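Alanine racemase 1 (Caldanaerobacter subterraneus subsp. tengcongensis MB4, PDB 4Y2W) belongs to the alanine racemase family, pairing a TIM-barrel-type N-terminal domain with a C-terminal domain rich in beta strands, in an assembly of two copies. Local coordinates at residues K131-L136 and G140-D145; L146-I151 and I191-K196. The protein carries 1 engineered substitution. All coordinates share one frame; numbering follows the deposited sequence.

Contact 1: residues K131-L136 and G140-D145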
loop_
_atom_site.group_PDB
_atom_site.type_symbol
_atom_site.label_atom_id
_atom_site.label_comp_id
_atom_site.label_asym_id
_atom_site.label_seq_id
_atom_site.Cartn_x
_atom_site.Cartn_y
_atom_site.Cartn_z
ATOM N N LYS A 131 -26.679 11.305 5.302
ATOM C CA LYS A 131 -25.756 12.091 4.496
ATOM C C LYS A 131 -26.477 12.901 3.476
ATOM O O LYS A 131 -27.322 12.417 2.769
ATOM C CB LYS A 131 -24.654 11.250 3.832
ATOM C CG LYS A 131 -23.896 11.919 2.688
ATOM C CD LYS A 131 -22.546 12.537 3.036
ATOM C CE LYS A 131 -21.813 13.089 1.808
ATOM N NZ LYS A 131 -20.467 12.558 1.423
ATOM N N ILE A 132 -26.099 14.163 3.408
ATOM C CA ILE A 132 -26.673 15.082 2.470
ATOM C C ILE A 132 -25.645 15.551 1.461
ATOM O O ILE A 132 -24.559 15.937 1.810
ATOM C CB ILE A 132 -27.269 16.287 3.206
ATOM C CG1 ILE A 132 -28.127 15.813 4.356
ATOM C CG2 ILE A 132 -28.111 17.118 2.276
ATOM C CD1 ILE A 132 -29.363 15.072 3.923
ATOM N N ASP A 133 -26.013 15.529 0.197
ATOM C CA ASP A 133 -25.121 16.000 -0.853
ATOM C C ASP A 133 -25.426 17.466 -1.159
ATOM O O ASP A 133 -26.398 17.779 -1.847
ATOM C CB ASP A 133 -25.291 15.137 -2.102
ATOM C CG ASP A 133 -24.149 15.291 -3.080
ATOM O OD1 ASP A 133 -23.575 16.401 -3.169
ATOM O OD2 ASP A 133 -23.827 14.291 -3.763
ATOM N N THR A 134 -24.588 18.361 -0.643
ATOM C CA THR A 134 -24.800 19.798 -0.786
ATOM C C THR A 134 -23.986 20.422 -1.920
ATOM O O THR A 134 -24.005 21.640 -2.084
ATOM C CB THR A 134 -24.463 20.535 0.526
ATOM O OG1 THR A 134 -23.150 20.170 0.965
ATOM C CG2 THR A 134 -25.464 20.183 1.612
ATOM N N GLY A 135 -23.293 19.602 -2.710
ATOM C CA GLY A 135 -22.452 20.116 -3.803
ATOM C C GLY A 135 -21.363 19.180 -4.315
ATOM O O GLY A 135 -21.014 19.220 -5.499
ATOM N N LEU A 136 -20.828 18.346 -3.422
ATOM C CA LEU A 136 -19.721 17.437 -3.738
ATOM C C LEU A 136 -20.052 16.378 -4.806
ATOM O O LEU A 136 -19.152 15.885 -5.494
ATOM C CB LEU A 136 -19.240 16.756 -2.450
ATOM C CG LEU A 136 -18.040 15.804 -2.504
ATOM C CD1 LEU A 136 -16.761 16.517 -2.922
ATOM C CD2 LEU A 136 -17.853 15.135 -1.150
ATOM N N GLY A 140 -25.097 10.846 -0.842
ATOM C CA GLY A 140 -26.111 11.573 -0.089
ATOM C C GLY A 140 -27.269 11.988 -0.968
ATOM O O GLY A 140 -27.211 11.864 -2.193
ATOM N N TYR A 141 -28.330 12.482 -0.336
ATOM C CA TYR A 141 -29.493 12.984 -1.064
ATOM C C TYR A 141 -29.139 14.219 -1.880
ATOM O O TYR A 141 -28.424 15.101 -1.400
ATOM C CB TYR A 141 -30.615 13.359 -0.096
ATOM C CG TYR A 141 -31.316 12.187 0.535
ATOM C CD1 TYR A 141 -32.201 11.407 -0.202
ATOM C CD2 TYR A 141 -31.115 11.871 1.878
ATOM C CE1 TYR A 141 -32.857 10.335 0.375
ATOM C CE2 TYR A 141 -31.767 10.801 2.466
ATOM C CZ TYR A 141 -32.636 10.037 1.713
ATOM O OH TYR A 141 -33.283 8.973 2.301
ATOM N N ILE A 142 -29.646 14.274 -3.108
ATOM C CA ILE A 142 -29.570 15.488 -3.928
ATOM C C ILE A 142 -30.948 16.142 -4.092
ATOM O O ILE A 142 -31.043 17.369 -4.149
ATOM C CB ILE A 142 -28.910 15.244 -5.310
ATOM C CG1 ILE A 142 -29.584 14.094 -6.070
ATOM C CG2 ILE A 142 -27.424 14.965 -5.135
ATOM C CD1 ILE A 142 -29.222 14.043 -7.539
ATOM N N ASP A 143 -32.001 15.325 -4.169
ATOM C CA ASP A 143 -33.378 15.812 -4.161
ATOM C C ASP A 143 -33.776 16.060 -2.707
ATOM O O ASP A 143 -34.080 15.122 -1.971
ATOM C CB ASP A 143 -34.303 14.781 -4.825
ATOM C CG ASP A 143 -35.755 15.242 -4.913
ATOM O OD1 ASP A 143 -36.129 16.245 -4.271
ATOM O OD2 ASP A 143 -36.534 14.579 -5.627
ATOM N N PHE A 144 -33.758 17.327 -2.299
ATOM C CA PHE A 144 -34.027 17.711 -0.905
ATOM C C PHE A 144 -35.491 17.489 -0.528
ATOM O O PHE A 144 -35.815 17.273 0.641
ATOM C CB PHE A 144 -33.649 19.180 -0.672
ATOM C CG PHE A 144 -32.169 19.415 -0.496
ATOM C CD1 PHE A 144 -31.223 18.638 -1.162
ATOM C CD2 PHE A 144 -31.719 20.439 0.327
ATOM C CE1 PHE A 144 -29.867 18.867 -0.996
ATOM C CE2 PHE A 144 -30.363 20.673 0.496
ATOM C CZ PHE A 144 -29.436 19.887 -0.167
ATOM N N ASP A 145 -36.363 17.548 -1.531
ATOM C CA ASP A 145 -37.791 17.301 -1.353
ATOM C C ASP A 145 -38.035 15.834 -0.981
ATOM O O ASP A 145 -38.768 15.530 -0.040
ATOM C CB ASP A 145 -38.536 17.658 -2.647
ATOM C CG ASP A 145 -39.995 17.965 -2.418
ATOM O OD1 ASP A 145 -40.297 18.813 -1.554
ATOM O OD2 ASP A 145 -40.842 17.371 -3.120
#
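Gly140 lies against the backbone of Lys131 and Ile132, with the CA atoms of Ile132 and Gly140 only 4.4 Å apart. Lys131 swings its CG anti to the backbone N (chi1 164°), which lays this methylene 3.6 Å from Gly140 CA before the chain bends and leads its amine away. Tyr141 follows with two backbone bonds: its N donates to Lys131 O over a long 3.3 Å, and its O accepts from Asp133 N at 2.9 Å. The backbones run the same way here, and the two bonds make a single parallel bridge between Ile132 and Tyr141. At the edge of the tyrosine ring sits Ile132 CD1, 4.2 Å from Tyr141 CD2, while the hydroxyl at the far end of the ring is hydrogen-bonded to Glu150. The bridge belongs to the loop that leaves barrel strand 126-131 and returns to enter helix 144-155, so it draws both arms of a beta-alpha connection of the TIM barrel together. Ile142 turns CG2 to the CB of Asp133, 3.7 Å away, the two side chains lying alongside each other and pointing the same way. The carboxylate of Asp133 serves its own loop: OD1 takes the N-H of Gly135 nearly head-on, an Asx turn, and that of Gly137 as well. Asp143 N-caps helix 144-155, its OD1 accepting from Leu146 N and, weakly, from Asp145 N. Phe144, the first helical residue, reaches back so that its CE1 edge meets Asp133 O in the ring plane at 3.7 Å. Its CZ comes to 3.9 Å from Ile132 CG2, and Leu190 of helix 177-195 packs against both side chains.

Contact 2: residues L146-I151 and I191-K196; sequences LAQKEI and ISSLEK
Helix 146-151 and helix 191-195 run in broadly the same direction, their axes crossing at -40° and approaching to 10.5 Å. Gln148 and Leu194 bring their CA atoms nearest, at 6.6 Å, and the joint surface is small, about 207 Å² over both sides. Four side chains carry the contact, Gln148 with Ser193 and Ile151 with Leu194, and the leucine also touches the glutamine. Gln148 stretches across with CG anti to the carbonyl carbon (chi1 -72°) and the chain extended beyond it, carrying its amide to the hydroxyl of Ser193. There Ser193 OG lies 2.7 Å from Gln148 NE2 and 2.9 Å from Gln148 OE1, well off the plane of the amide, on the side between its oxygen and nitrogen. Deeper in, Leu194 bends its end toward helix 146-151. Its CD2 comes to 4.1 Å from Gln148 CA and so rests against the backbone as well as the glutamine stem. Ile151 meets the same leucine with its CG2 branch, 4.0 Å from Leu194 CD2, the two side chains crossing at about a right angle. Ile151 and Leu194 are buried, whereas Gln148 and Ser193 are partly exposed, so the interface grades from polar at its outer edge to apolar within. Just past helix 177-195, the loop residues Lys197 and Leu199 are touched by the side chains of Gln148 and Ile151 respectively. The paired segments come from helices 144-155 and 177-195 of the barrel domain, which precede and follow strand 160-166, a barrel strand lying between strands 126-131 and 203-208.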
loop_
_atom_site.group_PDB
_atom_site.type_symbol
_atom_site.label_atom_id
_atom_site.label_comp_id
_atom_site.label_asym_id
_atom_site.label_seq_id
_atom_site.Cartn_x
_atom_site.Cartn_y
_atom_site.Cartn_z
ATOM N N LEU A 146 -37.400 14.937 -1.729
ATOM C CA LEU A 146 -37.406 13.508 -1.431
ATOM C C LEU A 146 -36.755 13.213 -0.082
ATOM O O LEU A 146 -37.213 12.344 0.661
ATOM C CB LEU A 146 -36.658 12.745 -2.528
ATOM C CG LEU A 146 -36.408 11.250 -2.304
ATOM C CD1 LEU A 146 -37.728 10.508 -2.147
ATOM C CD2 LEU A 146 -35.588 10.668 -3.448
ATOM N N ALA A 147 -35.673 13.928 0.215
ATOM C CA ALA A 147 -34.926 13.727 1.452
ATOM C C ALA A 147 -35.807 13.934 2.677
ATOM O O ALA A 147 -35.822 13.097 3.577
ATOM C CB ALA A 147 -33.723 14.656 1.502
ATOM N N GLN A 148 -36.545 15.041 2.705
ATOM C CA GLN A 148 -37.435 15.347 3.831
ATOM C C GLN A 148 -38.436 14.230 4.081
ATOM O O GLN A 148 -38.642 13.825 5.223
ATOM C CB GLN A 148 -38.199 16.651 3.594
ATOM C CG GLN A 148 -37.344 17.902 3.693
ATOM C CD GLN A 148 -38.157 19.179 3.580
ATOM O OE1 GLN A 148 -37.815 20.081 2.812
ATOM N NE2 GLN A 148 -39.236 19.265 4.353
ATOM N N LYS A 149 -39.053 13.738 3.011
ATOM C CA LYS A 149 -40.056 12.681 3.120
ATOM C C LYS A 149 -39.470 11.420 3.760
ATOM O O LYS A 149 -39.996 10.921 4.761
ATOM C CB LYS A 149 -40.641 12.350 1.742
ATOM C CG LYS A 149 -41.850 11.432 1.792
ATOM C CD LYS A 149 -42.227 10.913 0.414
ATOM C CE LYS A 149 -43.384 9.928 0.508
ATOM N NZ LYS A 149 -43.832 9.448 -0.828
ATOM N N GLU A 150 -38.374 10.927 3.186
ATOM C CA GLU A 150 -37.754 9.680 3.638
ATOM C C GLU A 150 -37.133 9.805 5.026
ATOM O O GLU A 150 -37.215 8.879 5.828
ATOM C CB GLU A 150 -36.705 9.204 2.632
ATOM C CG GLU A 150 -37.290 8.856 1.271
ATOM C CD GLU A 150 -36.305 8.155 0.356
ATOM O OE1 GLU A 150 -35.092 8.193 0.637
ATOM O OE2 GLU A 150 -36.748 7.560 -0.647
ATOM N N ILE A 151 -36.521 10.952 5.306
ATOM C CA ILE A 151 -35.937 11.212 6.620
ATOM C C ILE A 151 -37.014 11.244 7.705
ATOM O O ILE A 151 -36.782 10.782 8.822
ATOM C CB ILE A 151 -35.119 12.524 6.622
ATOM C CG1 ILE A 151 -33.840 12.337 5.802
ATOM C CG2 ILE A 151 -34.752 12.946 8.040
ATOM C CD1 ILE A 151 -33.154 13.628 5.414
ATOM N N ILE A 191 -32.406 21.430 7.183
ATOM C CA ILE A 191 -32.608 21.195 8.617
ATOM C C ILE A 191 -33.775 22.026 9.159
ATOM O O ILE A 191 -34.595 21.520 9.926
ATOM C CB ILE A 191 -31.341 21.511 9.450
ATOM C CG1 ILE A 191 -30.138 20.684 8.976
ATOM C CG2 ILE A 191 -31.596 21.268 10.932
ATOM C CD1 ILE A 191 -30.378 19.192 8.908
ATOM N N SER A 192 -33.837 23.299 8.766
ATOM C CA SER A 192 -34.950 24.175 9.141
ATOM C C SER A 192 -36.291 23.561 8.747
ATOM O O SER A 192 -37.240 23.574 9.528
ATOM C CB SER A 192 -34.810 25.551 8.480
ATOM O OG SER A 192 -33.816 26.323 9.123
ATOM N N SER A 193 -36.355 23.020 7.536
ATOM C CA SER A 193 -37.571 22.381 7.050
ATOM C C SER A 193 -37.937 21.161 7.901
ATOM O O SER A 193 -39.116 20.920 8.168
ATOM C CB SER A 193 -37.411 21.980 5.582
ATOM O OG SER A 193 -38.675 21.829 4.969
ATOM N N LEU A 194 -36.924 20.406 8.325
ATOM C CA LEU A 194 -37.125 19.237 9.192
ATOM C C LEU A 194 -37.505 19.625 10.617
ATOM O O LEU A 194 -38.354 18.979 11.231
ATOM C CB LEU A 194 -35.871 18.359 9.231
ATOM C CG LEU A 194 -35.504 17.591 7.960
ATOM C CD1 LEU A 194 -34.126 16.967 8.123
ATOM C CD2 LEU A 194 -36.540 16.529 7.623
ATOM N N GLU A 195 -36.873 20.670 11.146
ATOM C CA GLU A 195 -37.195 21.160 12.487
ATOM C C GLU A 195 -38.607 21.751 12.552
ATOM O O GLU A 195 -39.226 21.754 13.614
ATOM C CB GLU A 195 -36.162 22.185 12.968
ATOM C CG GLU A 195 -34.805 21.577 13.321
ATOM C CD GLU A 195 -33.965 22.455 14.240
ATOM O OE1 GLU A 195 -34.535 23.171 15.092
ATOM O OE2 GLU A 195 -32.722 22.417 14.124
ATOM N N LYS A 196 -39.106 22.242 11.416
ATOM C CA LYS A 196 -40.495 22.707 11.303
ATOM C C LYS A 196 -41.492 21.548 11.338
ATOM O O LYS A 196 -42.665 21.750 11.654
ATOM C CB LYS A 196 -40.697 23.534 10.027
ATOM C CG LYS A 196 -40.169 24.956 10.132
ATOM C CD LYS A 196 -40.009 25.611 8.767
ATOM C CE LYS A 196 -39.329 26.968 8.892
ATOM N NZ LYS A 196 -38.910 27.522 7.576
#

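Overall arrangement
From the N terminus the chain reaches barrel strand 126-131, and contact 1 closes a short loop directly after it, with three residues between its segments. Contact 2 opens just beyond, on the same helix 144-155, and closes a longer loop that takes in strand 160-166 and most of helix 177-195. The two therefore stand in series, neither enclosing nor crossing the other, with centres about 12 Å apart. Tyr141 joins them by packing on Ala147 and Ile151. Contact 1 ties the start of helix 144-155 to the loop after strand 126-131, and contact 2 joins the flank of the same helix to helix 177-195, all within the TIM-barrel-type N-terminal domain.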